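Long-range contacts in NAD nucleotidase (Haemophilus influenzae, PDB 3ZTV), which degrades NAD to adenosine and nicotinamide riboside, acting on both dinucleotides and nucleoside monophosphates as a periplasmic pyrophosphatase and 5'-nucleotidase: residues D42-F46 with W265-A269; A88-A92 with K338-I343; Y245-L249 with V271-G275. All blocks are in the same frame, centred on the assembly; numbering follows the deposited sequence.

Interaction 1: D42-F46 with W265-A269; sequences DIGGF and WAYSA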
loop_
_atom_site.group_PDB
_atom_site.type_symbol
_atom_site.label_atom_id
_atom_site.label_comp_id
_atom_site.label_asym_id
_atom_site.label_seq_id
_atom_site.Cartn_x
_atom_site.Cartn_y
_atom_site.Cartn_z
ATOM N N ASP A 42 30.564 4.271 32.108
ATOM C CA ASP A 42 30.195 5.185 31.035
ATOM C C ASP A 42 30.383 4.508 29.684
ATOM O O ASP A 42 31.386 3.812 29.468
ATOM C CB ASP A 42 31.036 6.459 31.091
ATOM C CG ASP A 42 30.718 7.308 32.307
ATOM O OD1 ASP A 42 29.530 7.383 32.680
ATOM O OD2 ASP A 42 31.658 7.874 32.900
ATOM N N ILE A 43 29.417 4.710 28.786
ATOM C CA ILE A 43 29.483 4.181 27.424
ATOM C C ILE A 43 29.187 5.260 26.397
ATOM O O ILE A 43 28.553 6.273 26.691
ATOM C CB ILE A 43 28.488 3.019 27.191
ATOM C CG1 ILE A 43 27.070 3.397 27.634
ATOM C CG2 ILE A 43 28.951 1.758 27.905
ATOM C CD1 ILE A 43 25.988 2.434 27.142
ATOM N N GLY A 44 29.685 5.047 25.187
ATOM C CA GLY A 44 29.271 5.849 24.059
ATOM C C GLY A 44 29.941 7.197 23.909
ATOM O O GLY A 44 31.071 7.411 24.361
ATOM N N GLY A 45 29.224 8.113 23.266
ATOM C CA GLY A 45 29.765 9.408 22.901
ATOM C C GLY A 45 30.325 9.380 21.490
ATOM O O GLY A 45 30.835 8.350 21.034
ATOM N N PHE A 46 30.222 10.501 20.789
ATOM C CA PHE A 46 30.630 10.529 19.392
ATOM C C PHE A 46 32.140 10.526 19.174
ATOM O O PHE A 46 32.594 10.160 18.095
ATOM C CB PHE A 46 29.960 11.669 18.616
ATOM C CG PHE A 46 29.281 11.207 17.353
ATOM C CD1 PHE A 46 30.004 11.054 16.177
ATOM C CD2 PHE A 46 27.926 10.909 17.347
ATOM C CE1 PHE A 46 29.391 10.621 15.021
ATOM C CE2 PHE A 46 27.308 10.467 16.181
ATOM C CZ PHE A 46 28.044 10.331 15.020
ATOM N N TRP A 265 21.942 -0.954 18.734
ATOM C CA TRP A 265 21.498 -0.368 20.004
ATOM C C TRP A 265 21.052 1.084 19.773
ATOM O O TRP A 265 20.241 1.326 18.873
ATOM C CB TRP A 265 22.592 -0.508 21.079
ATOM C CG TRP A 265 22.081 -0.582 22.501
ATOM C CD1 TRP A 265 20.779 -0.602 22.910
ATOM C CD2 TRP A 265 22.878 -0.672 23.692
ATOM N NE1 TRP A 265 20.716 -0.688 24.285
ATOM C CE2 TRP A 265 21.991 -0.735 24.786
ATOM C CE3 TRP A 265 24.255 -0.712 23.936
ATOM C CZ2 TRP A 265 22.440 -0.820 26.110
ATOM C CZ3 TRP A 265 24.697 -0.796 25.240
ATOM C CH2 TRP A 265 23.792 -0.839 26.314
ATOM N N ALA A 266 21.546 2.044 20.556
ATOM C CA ALA A 266 21.217 3.456 20.363
ATOM C C ALA A 266 22.175 4.334 21.158
ATOM O O ALA A 266 23.058 3.833 21.862
ATOM C CB ALA A 266 19.769 3.730 20.780
ATOM N N TYR A 267 21.987 5.650 21.032
ATOM C CA TYR A 267 22.635 6.655 21.893
ATOM C C TYR A 267 24.166 6.581 21.864
ATOM O O TYR A 267 24.833 6.657 22.909
ATOM C CB TYR A 267 22.106 6.590 23.337
ATOM C CG TYR A 267 20.612 6.814 23.500
ATOM C CD1 TYR A 267 19.838 7.352 22.476
ATOM C CD2 TYR A 267 19.979 6.499 24.695
ATOM C CE1 TYR A 267 18.465 7.551 22.635
ATOM C CE2 TYR A 267 18.618 6.708 24.868
ATOM C CZ TYR A 267 17.866 7.233 23.829
ATOM O OH TYR A 267 16.507 7.436 23.980
ATOM N N SER A 268 24.707 6.453 20.654
ATOM C CA SER A 268 26.146 6.392 20.371
ATOM C C SER A 268 26.913 5.296 21.124
ATOM O O SER A 268 28.115 5.417 21.313
ATOM C CB SER A 268 26.830 7.777 20.479
ATOM O OG SER A 268 26.706 8.365 21.762
ATOM N N ALA A 269 26.239 4.200 21.481
ATOM C CA ALA A 269 26.863 3.183 22.340
ATOM C C ALA A 269 27.613 2.086 21.598
ATOM O O ALA A 269 28.503 1.462 22.188
ATOM C CB ALA A 269 25.820 2.550 23.250
HETATM O O HOH W 1 26.335 8.368 24.695
#

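Interaction 2: A88-A92 with K338-I343; sequences AVMNA and KTDKLI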
loop_
_atom_site.group_PDB
_atom_site.type_symbol
_atom_site.label_atom_id
_atom_site.label_comp_id
_atom_site.label_asym_id
_atom_site.label_seq_id
_atom_site.Cartn_x
_atom_site.Cartn_y
_atom_site.Cartn_z
ATOM N N ALA A 88 28.077 18.351 12.538
ATOM C CA ALA A 88 29.519 18.501 12.661
ATOM C C ALA A 88 30.209 17.179 13.011
ATOM O O ALA A 88 31.223 16.805 12.406
ATOM C CB ALA A 88 29.852 19.580 13.695
ATOM N N VAL A 89 29.675 16.475 13.999
ATOM C CA VAL A 89 30.308 15.217 14.406
ATOM C C VAL A 89 30.085 14.103 13.376
ATOM O O VAL A 89 30.966 13.260 13.160
ATOM C CB VAL A 89 29.941 14.780 15.846
ATOM C CG1 VAL A 89 30.373 15.859 16.868
ATOM C CG2 VAL A 89 28.455 14.476 15.976
ATOM N N MET A 90 28.932 14.116 12.715
ATOM C CA MET A 90 28.677 13.170 11.625
ATOM C C MET A 90 29.636 13.399 10.464
ATOM O O MET A 90 30.211 12.449 9.924
ATOM C CB MET A 90 27.226 13.286 11.148
ATOM C CG MET A 90 26.218 12.767 12.160
ATOM S SD MET A 90 24.506 13.218 11.794
ATOM C CE MET A 90 24.090 12.061 10.480
ATOM N N ASN A 91 29.831 14.664 10.088
ATOM C CA ASN A 91 30.779 14.995 9.033
ATOM C C ASN A 91 32.171 14.477 9.384
ATOM O O ASN A 91 32.878 13.944 8.525
ATOM C CB ASN A 91 30.820 16.505 8.806
ATOM C CG ASN A 91 29.592 17.020 8.077
ATOM O OD1 ASN A 91 28.824 16.248 7.496
ATOM N ND2 ASN A 91 29.411 18.333 8.086
ATOM N N ALA A 92 32.554 14.623 10.652
ATOM C CA ALA A 92 33.875 14.198 11.116
ATOM C C ALA A 92 34.061 12.683 11.072
ATOM O O ALA A 92 35.193 12.191 11.063
ATOM C CB ALA A 92 34.147 14.732 12.521
ATOM N N LYS A 338 40.000 15.131 16.332
ATOM C CA LYS A 338 39.131 16.111 15.688
ATOM C C LYS A 338 37.773 16.210 16.397
ATOM O O LYS A 338 37.274 17.306 16.664
ATOM C CB LYS A 338 38.947 15.776 14.204
ATOM C CG LYS A 338 37.999 16.706 13.462
ATOM C CD LYS A 338 38.229 16.657 11.954
ATOM C CE LYS A 338 37.894 15.297 11.368
ATOM N NZ LYS A 338 38.042 15.291 9.881
ATOM N N THR A 339 37.183 15.058 16.702
ATOM C CA THR A 339 35.867 15.037 17.331
ATOM C C THR A 339 35.936 15.582 18.757
ATOM O O THR A 339 35.015 16.267 19.201
ATOM C CB THR A 339 35.245 13.631 17.290
ATOM O OG1 THR A 339 35.251 13.158 15.940
ATOM C CG2 THR A 339 33.810 13.660 17.797
ATOM N N ASP A 340 37.025 15.301 19.470
ATOM C CA ASP A 340 37.247 15.879 20.798
ATOM C C ASP A 340 37.227 17.407 20.755
ATOM O O ASP A 340 36.668 18.053 21.636
ATOM C CB ASP A 340 38.599 15.428 21.361
ATOM C CG ASP A 340 38.578 14.008 21.887
ATOM O OD1 ASP A 340 37.490 13.492 22.215
ATOM O OD2 ASP A 340 39.673 13.417 22.011
ATOM N N LYS A 341 37.863 17.977 19.739
ATOM C CA LYS A 341 37.894 19.431 19.571
ATOM C C LYS A 341 36.493 19.999 19.328
ATOM O O LYS A 341 36.110 21.018 19.916
ATOM C CB LYS A 341 38.825 19.812 18.421
ATOM C CG LYS A 341 40.308 19.589 18.707
ATOM C CD LYS A 341 41.174 19.861 17.474
ATOM C CE LYS A 341 40.540 20.887 16.547
ATOM N NZ LYS A 341 40.342 22.206 17.198
ATOM N N LEU A 342 35.727 19.341 18.460
ATOM C CA LEU A 342 34.359 19.767 18.178
ATOM C C LEU A 342 33.507 19.707 19.434
ATOM O O LEU A 342 32.785 20.655 19.745
ATOM C CB LEU A 342 33.727 18.910 17.075
ATOM C CG LEU A 342 34.304 19.084 15.674
ATOM C CD1 LEU A 342 33.795 18.000 14.725
ATOM C CD2 LEU A 342 33.974 20.464 15.130
ATOM N N ILE A 343 33.588 18.599 20.154
ATOM C CA ILE A 343 32.747 18.432 21.330
ATOM C C ILE A 343 33.106 19.427 22.445
ATOM O O ILE A 343 32.223 19.941 23.134
ATOM C CB ILE A 343 32.738 16.971 21.815
ATOM C CG1 ILE A 343 32.033 16.089 20.775
ATOM C CG2 ILE A 343 32.023 16.848 23.154
ATOM C CD1 ILE A 343 32.126 14.600 21.070
#

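Interaction 3: Y245-L249 with V271-G275; sequences YEYPL and VGDLG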
loop_
_atom_site.group_PDB
_atom_site.type_symbol
_atom_site.label_atom_id
_atom_site.label_comp_id
_atom_site.label_asym_id
_atom_site.label_seq_id
_atom_site.Cartn_x
_atom_site.Cartn_y
_atom_site.Cartn_z
ATOM N N TYR A 245 18.560 -9.707 20.345
ATOM C CA TYR A 245 18.772 -10.680 19.282
ATOM C C TYR A 245 20.260 -10.905 19.100
ATOM O O TYR A 245 21.069 -10.075 19.516
ATOM C CB TYR A 245 18.229 -10.129 17.966
ATOM C CG TYR A 245 16.731 -9.980 17.888
ATOM C CD1 TYR A 245 15.896 -11.072 18.078
ATOM C CD2 TYR A 245 16.152 -8.760 17.564
ATOM C CE1 TYR A 245 14.524 -10.949 17.982
ATOM C CE2 TYR A 245 14.774 -8.625 17.462
ATOM C CZ TYR A 245 13.967 -9.716 17.672
ATOM O OH TYR A 245 12.596 -9.577 17.566
ATOM N N GLU A 246 20.621 -12.005 18.439
ATOM C CA GLU A 246 21.999 -12.233 18.017
ATOM C C GLU A 246 22.399 -11.288 16.879
ATOM O O GLU A 246 21.592 -10.981 15.993
ATOM C CB GLU A 246 22.175 -13.696 17.589
ATOM C CG GLU A 246 23.614 -14.139 17.385
ATOM C CD GLU A 246 24.374 -14.342 18.683
ATOM O OE1 GLU A 246 23.739 -14.515 19.748
ATOM O OE2 GLU A 246 25.617 -14.335 18.631
ATOM N N TYR A 247 23.645 -10.833 16.909
ATOM C CA TYR A 247 24.189 -9.990 15.854
ATOM C C TYR A 247 24.842 -10.861 14.773
ATOM O O TYR A 247 25.848 -11.508 15.047
ATOM C CB TYR A 247 25.242 -9.029 16.448
ATOM C CG TYR A 247 25.745 -8.027 15.437
ATOM C CD1 TYR A 247 26.810 -8.337 14.601
ATOM C CD2 TYR A 247 25.130 -6.785 15.288
ATOM C CE1 TYR A 247 27.246 -7.451 13.632
ATOM C CE2 TYR A 247 25.568 -5.885 14.342
ATOM C CZ TYR A 247 26.617 -6.230 13.500
ATOM O OH TYR A 247 27.068 -5.362 12.533
ATOM N N PRO A 248 24.272 -10.927 13.554
ATOM C CA PRO A 248 22.997 -10.434 13.036
ATOM C C PRO A 248 21.947 -11.539 13.096
ATOM O O PRO A 248 22.280 -12.687 13.397
ATOM C CB PRO A 248 23.336 -10.164 11.568
ATOM C CG PRO A 248 24.219 -11.346 11.219
ATOM C CD PRO A 248 25.063 -11.558 12.471
ATOM N N LEU A 249 20.697 -11.195 12.811
ATOM C CA LEU A 249 19.655 -12.168 12.508
ATOM C C LEU A 249 19.751 -12.608 11.049
ATOM O O LEU A 249 20.243 -11.863 10.198
ATOM C CB LEU A 249 18.272 -11.563 12.752
ATOM C CG LEU A 249 17.910 -11.316 14.216
ATOM C CD1 LEU A 249 16.577 -10.580 14.292
ATOM C CD2 LEU A 249 17.866 -12.639 14.976
ATOM N N VAL A 271 29.256 0.448 17.733
ATOM C CA VAL A 271 29.569 0.384 16.313
ATOM C C VAL A 271 29.397 -1.069 15.876
ATOM O O VAL A 271 30.100 -1.954 16.378
ATOM C CB VAL A 271 30.997 0.882 16.015
ATOM C CG1 VAL A 271 31.417 0.506 14.590
ATOM C CG2 VAL A 271 31.096 2.392 16.227
ATOM N N GLY A 272 28.449 -1.315 14.972
ATOM C CA GLY A 272 28.270 -2.651 14.424
ATOM C C GLY A 272 29.269 -2.899 13.307
ATOM O O GLY A 272 29.578 -2.007 12.527
ATOM N N ASP A 273 29.748 -4.134 13.227
ATOM C CA ASP A 273 30.863 -4.523 12.355
ATOM C C ASP A 273 30.506 -5.887 11.743
ATOM O O ASP A 273 30.554 -6.911 12.429
ATOM C CB ASP A 273 32.095 -4.603 13.273
ATOM C CG ASP A 273 33.353 -5.152 12.610
ATOM O OD1 ASP A 273 33.345 -5.530 11.428
ATOM O OD2 ASP A 273 34.380 -5.208 13.335
ATOM N N LEU A 274 30.072 -5.882 10.480
ATOM C CA LEU A 274 29.619 -7.087 9.780
ATOM C C LEU A 274 30.402 -7.257 8.487
ATOM O O LEU A 274 30.274 -6.456 7.565
ATOM C CB LEU A 274 28.103 -7.038 9.490
ATOM C CG LEU A 274 27.489 -8.359 9.008
ATOM C CD1 LEU A 274 27.387 -9.310 10.185
ATOM C CD2 LEU A 274 26.117 -8.155 8.367
ATOM N N GLY A 275 31.203 -8.315 8.424
ATOM C CA GLY A 275 31.912 -8.672 7.207
ATOM C C GLY A 275 31.041 -9.582 6.370
ATOM O O GLY A 275 30.515 -10.590 6.860
#

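Interaction 1: D42-F46 with W265-A269
Backbone meets backbone where G44 passes A269, their CA atoms 4.0 Å apart, as the chain leaving the strand 37-43 touches a type I' beta turn running from A266 to A269. The turn is closed by the bond from A269 N to A266 O, and Y267 and S268 at its corners both have positive phi. With no CB at G44, the two chains come very close, G44 CA lying 3.0 Å from S268 O. The G45 amide is shared: its stronger bond goes to the hydroxyl of S268, N to OG 2.9 Å, somewhat bent at an N-H...O angle of 145°. A weak one reaches a water that in turn donates to Y267 O at 2.9 Å. The water therefore joins the corner of the turn to the residue at the N-cap position of the next helix, while S268 OG is also hydrogen-bonded to Y24 O. On the apolar side, I43 CG1 is set between the backbone N and the carbonyl carbon (chi1 51°) and the chain then runs out extended, so that CD1 is the side-chain atom that makes the contact. That methyl lies 3.9 Å from A269 CB and 4.0 Å from W265 CZ3, the isoleucine and tryptophan side chains nearly perpendicular. Y267 turns its ring elsewhere, stacking on Y24 and meeting H228. The turn sits beside the dinuclear zinc site, the W265 side chain about 10 Å from a zinc ion and that of S268 about 8 Å from the side chain of H22, a zinc ligand. In the fold, the contact places the connection between strands 258-263 and 270-278 against the junction of strand 37-43 with helix 46-59, while H28 of strand 28-34 pairs with I43.

Interaction 2: A88-A92 with K338-I343
T339 OG1, which lies 3.9 Å from A92 CB, is the polar atom held by more than one group: it is hydrogen-bonded to OD2 of D336, three residues earlier and just ahead of the helix, and to ND2 of N50 on helix 46-59. The same N50 nitrogen is bonded to V89 O, so a single amide group from a third helix serves both partners. The hydroxyl stands beside the backbone N (chi1 -53°), which sends CG2 of T339 the other way, to 4.2 Å from V89 CG1; these two side chains cross nearly at right angles. Helices 84-93 and 337-353 run almost exactly antiparallel, with 174° between the directions of the short segments and 9.9 Å between their axes, an ordinary helix spacing. A88 and A92, one turn apart, both direct their CB atoms at the other helix, and L342 CD1 reaches into the gap between the helices. This methyl is 4.0 Å from A92 CB and 3.7 Å from A88 O, meeting carbonyl as well as methyl. On one flank V89 CG1 meets I343 CG1 at 4.3 Å. At the exposed border K338 brings its CE methylene to 4.0 Å from A92 CB, the bend at chi3 (65°) setting CE off the line of the chain. No hydrogen bond or salt bridge joins the two segments directly. Their attachment thus rests on methyl and methylene surfaces, while a polar link between them runs indirectly, through N50.

Interaction 3: Y245-L249 with V271-G275
The Y247 ring reaches strand 270-278 with its phenol end, and the atoms it meets, G272 CA, D273 O and L274 CD1, all approach at a slant, neither squarely over a face nor in line with an edge. Two of these contacts fall on CE1, which lies 3.6 Å from D273 O and 3.9 Å from L274 CD1. Within the loop itself, the Y245 ring has one face covered by L249 CD1, 3.6 Å above the plane and offset toward the rim. The Y247 hydroxyl makes the nearest approach to the strand: Y247 OH is 3.4 Å from G272 C and 3.6 Å from L274 CB. It also comes within 3.0 Å of D273 N, but the angle is too poor for a hydrogen bond. G272 has no side chain, and the hydroxyl rests directly against its backbone. With CG anti to the backbone N, chi1 -174°, the tyrosine stands away from its own chain and spans the gap between the backbones, 8.5 Å from Y247 CA to G272 CA. The pyrrolidine ring of P248 follows a cis peptide bond. Its CG touches L274 CD1 at 3.9 Å, the proline and leucine side chains crossing nearly at right angles. One leucine methyl is consequently held in the corner between tyrosine and proline, with M262 of strand 258-263 also against L274. D273 sends its carboxylate elsewhere, to R288 and to the hydroxyl of Y60, and V271 turns away, packing on L53 of helix 46-59. Strand 270-278 belongs to the seven-stranded sheet, whereas 245-249 leads into 249-252, an outer strand of the six-stranded one. The contact is therefore part of the interior between two mixed sheets, the central beta-sandwich characteristic of calcineurin-like metallophosphoesterases.

Overall arrangement
From the N terminus, segment 42-46 comes first and waits for 265-269, so interaction 1 closes a loop of 218 residues. Interaction 2 opens inside that loop at 88-92 and closes at 338-343, after it, so the two cross. Interaction 3 joins 245-249 to 271-275, nested within the loop of interaction 2 but crossing interaction 1, whose second segment lies between its own two. Interactions 1 and 2 touch through F46, which meets V89, M90 and T339; interactions 1 and 3 merely adjoin in sequence. Together they tie the start of helix 46-59 and helix 84-93 to the seven-stranded and six-stranded sheets of the metallophosphoesterase fold, with helix 337-353 packed against it.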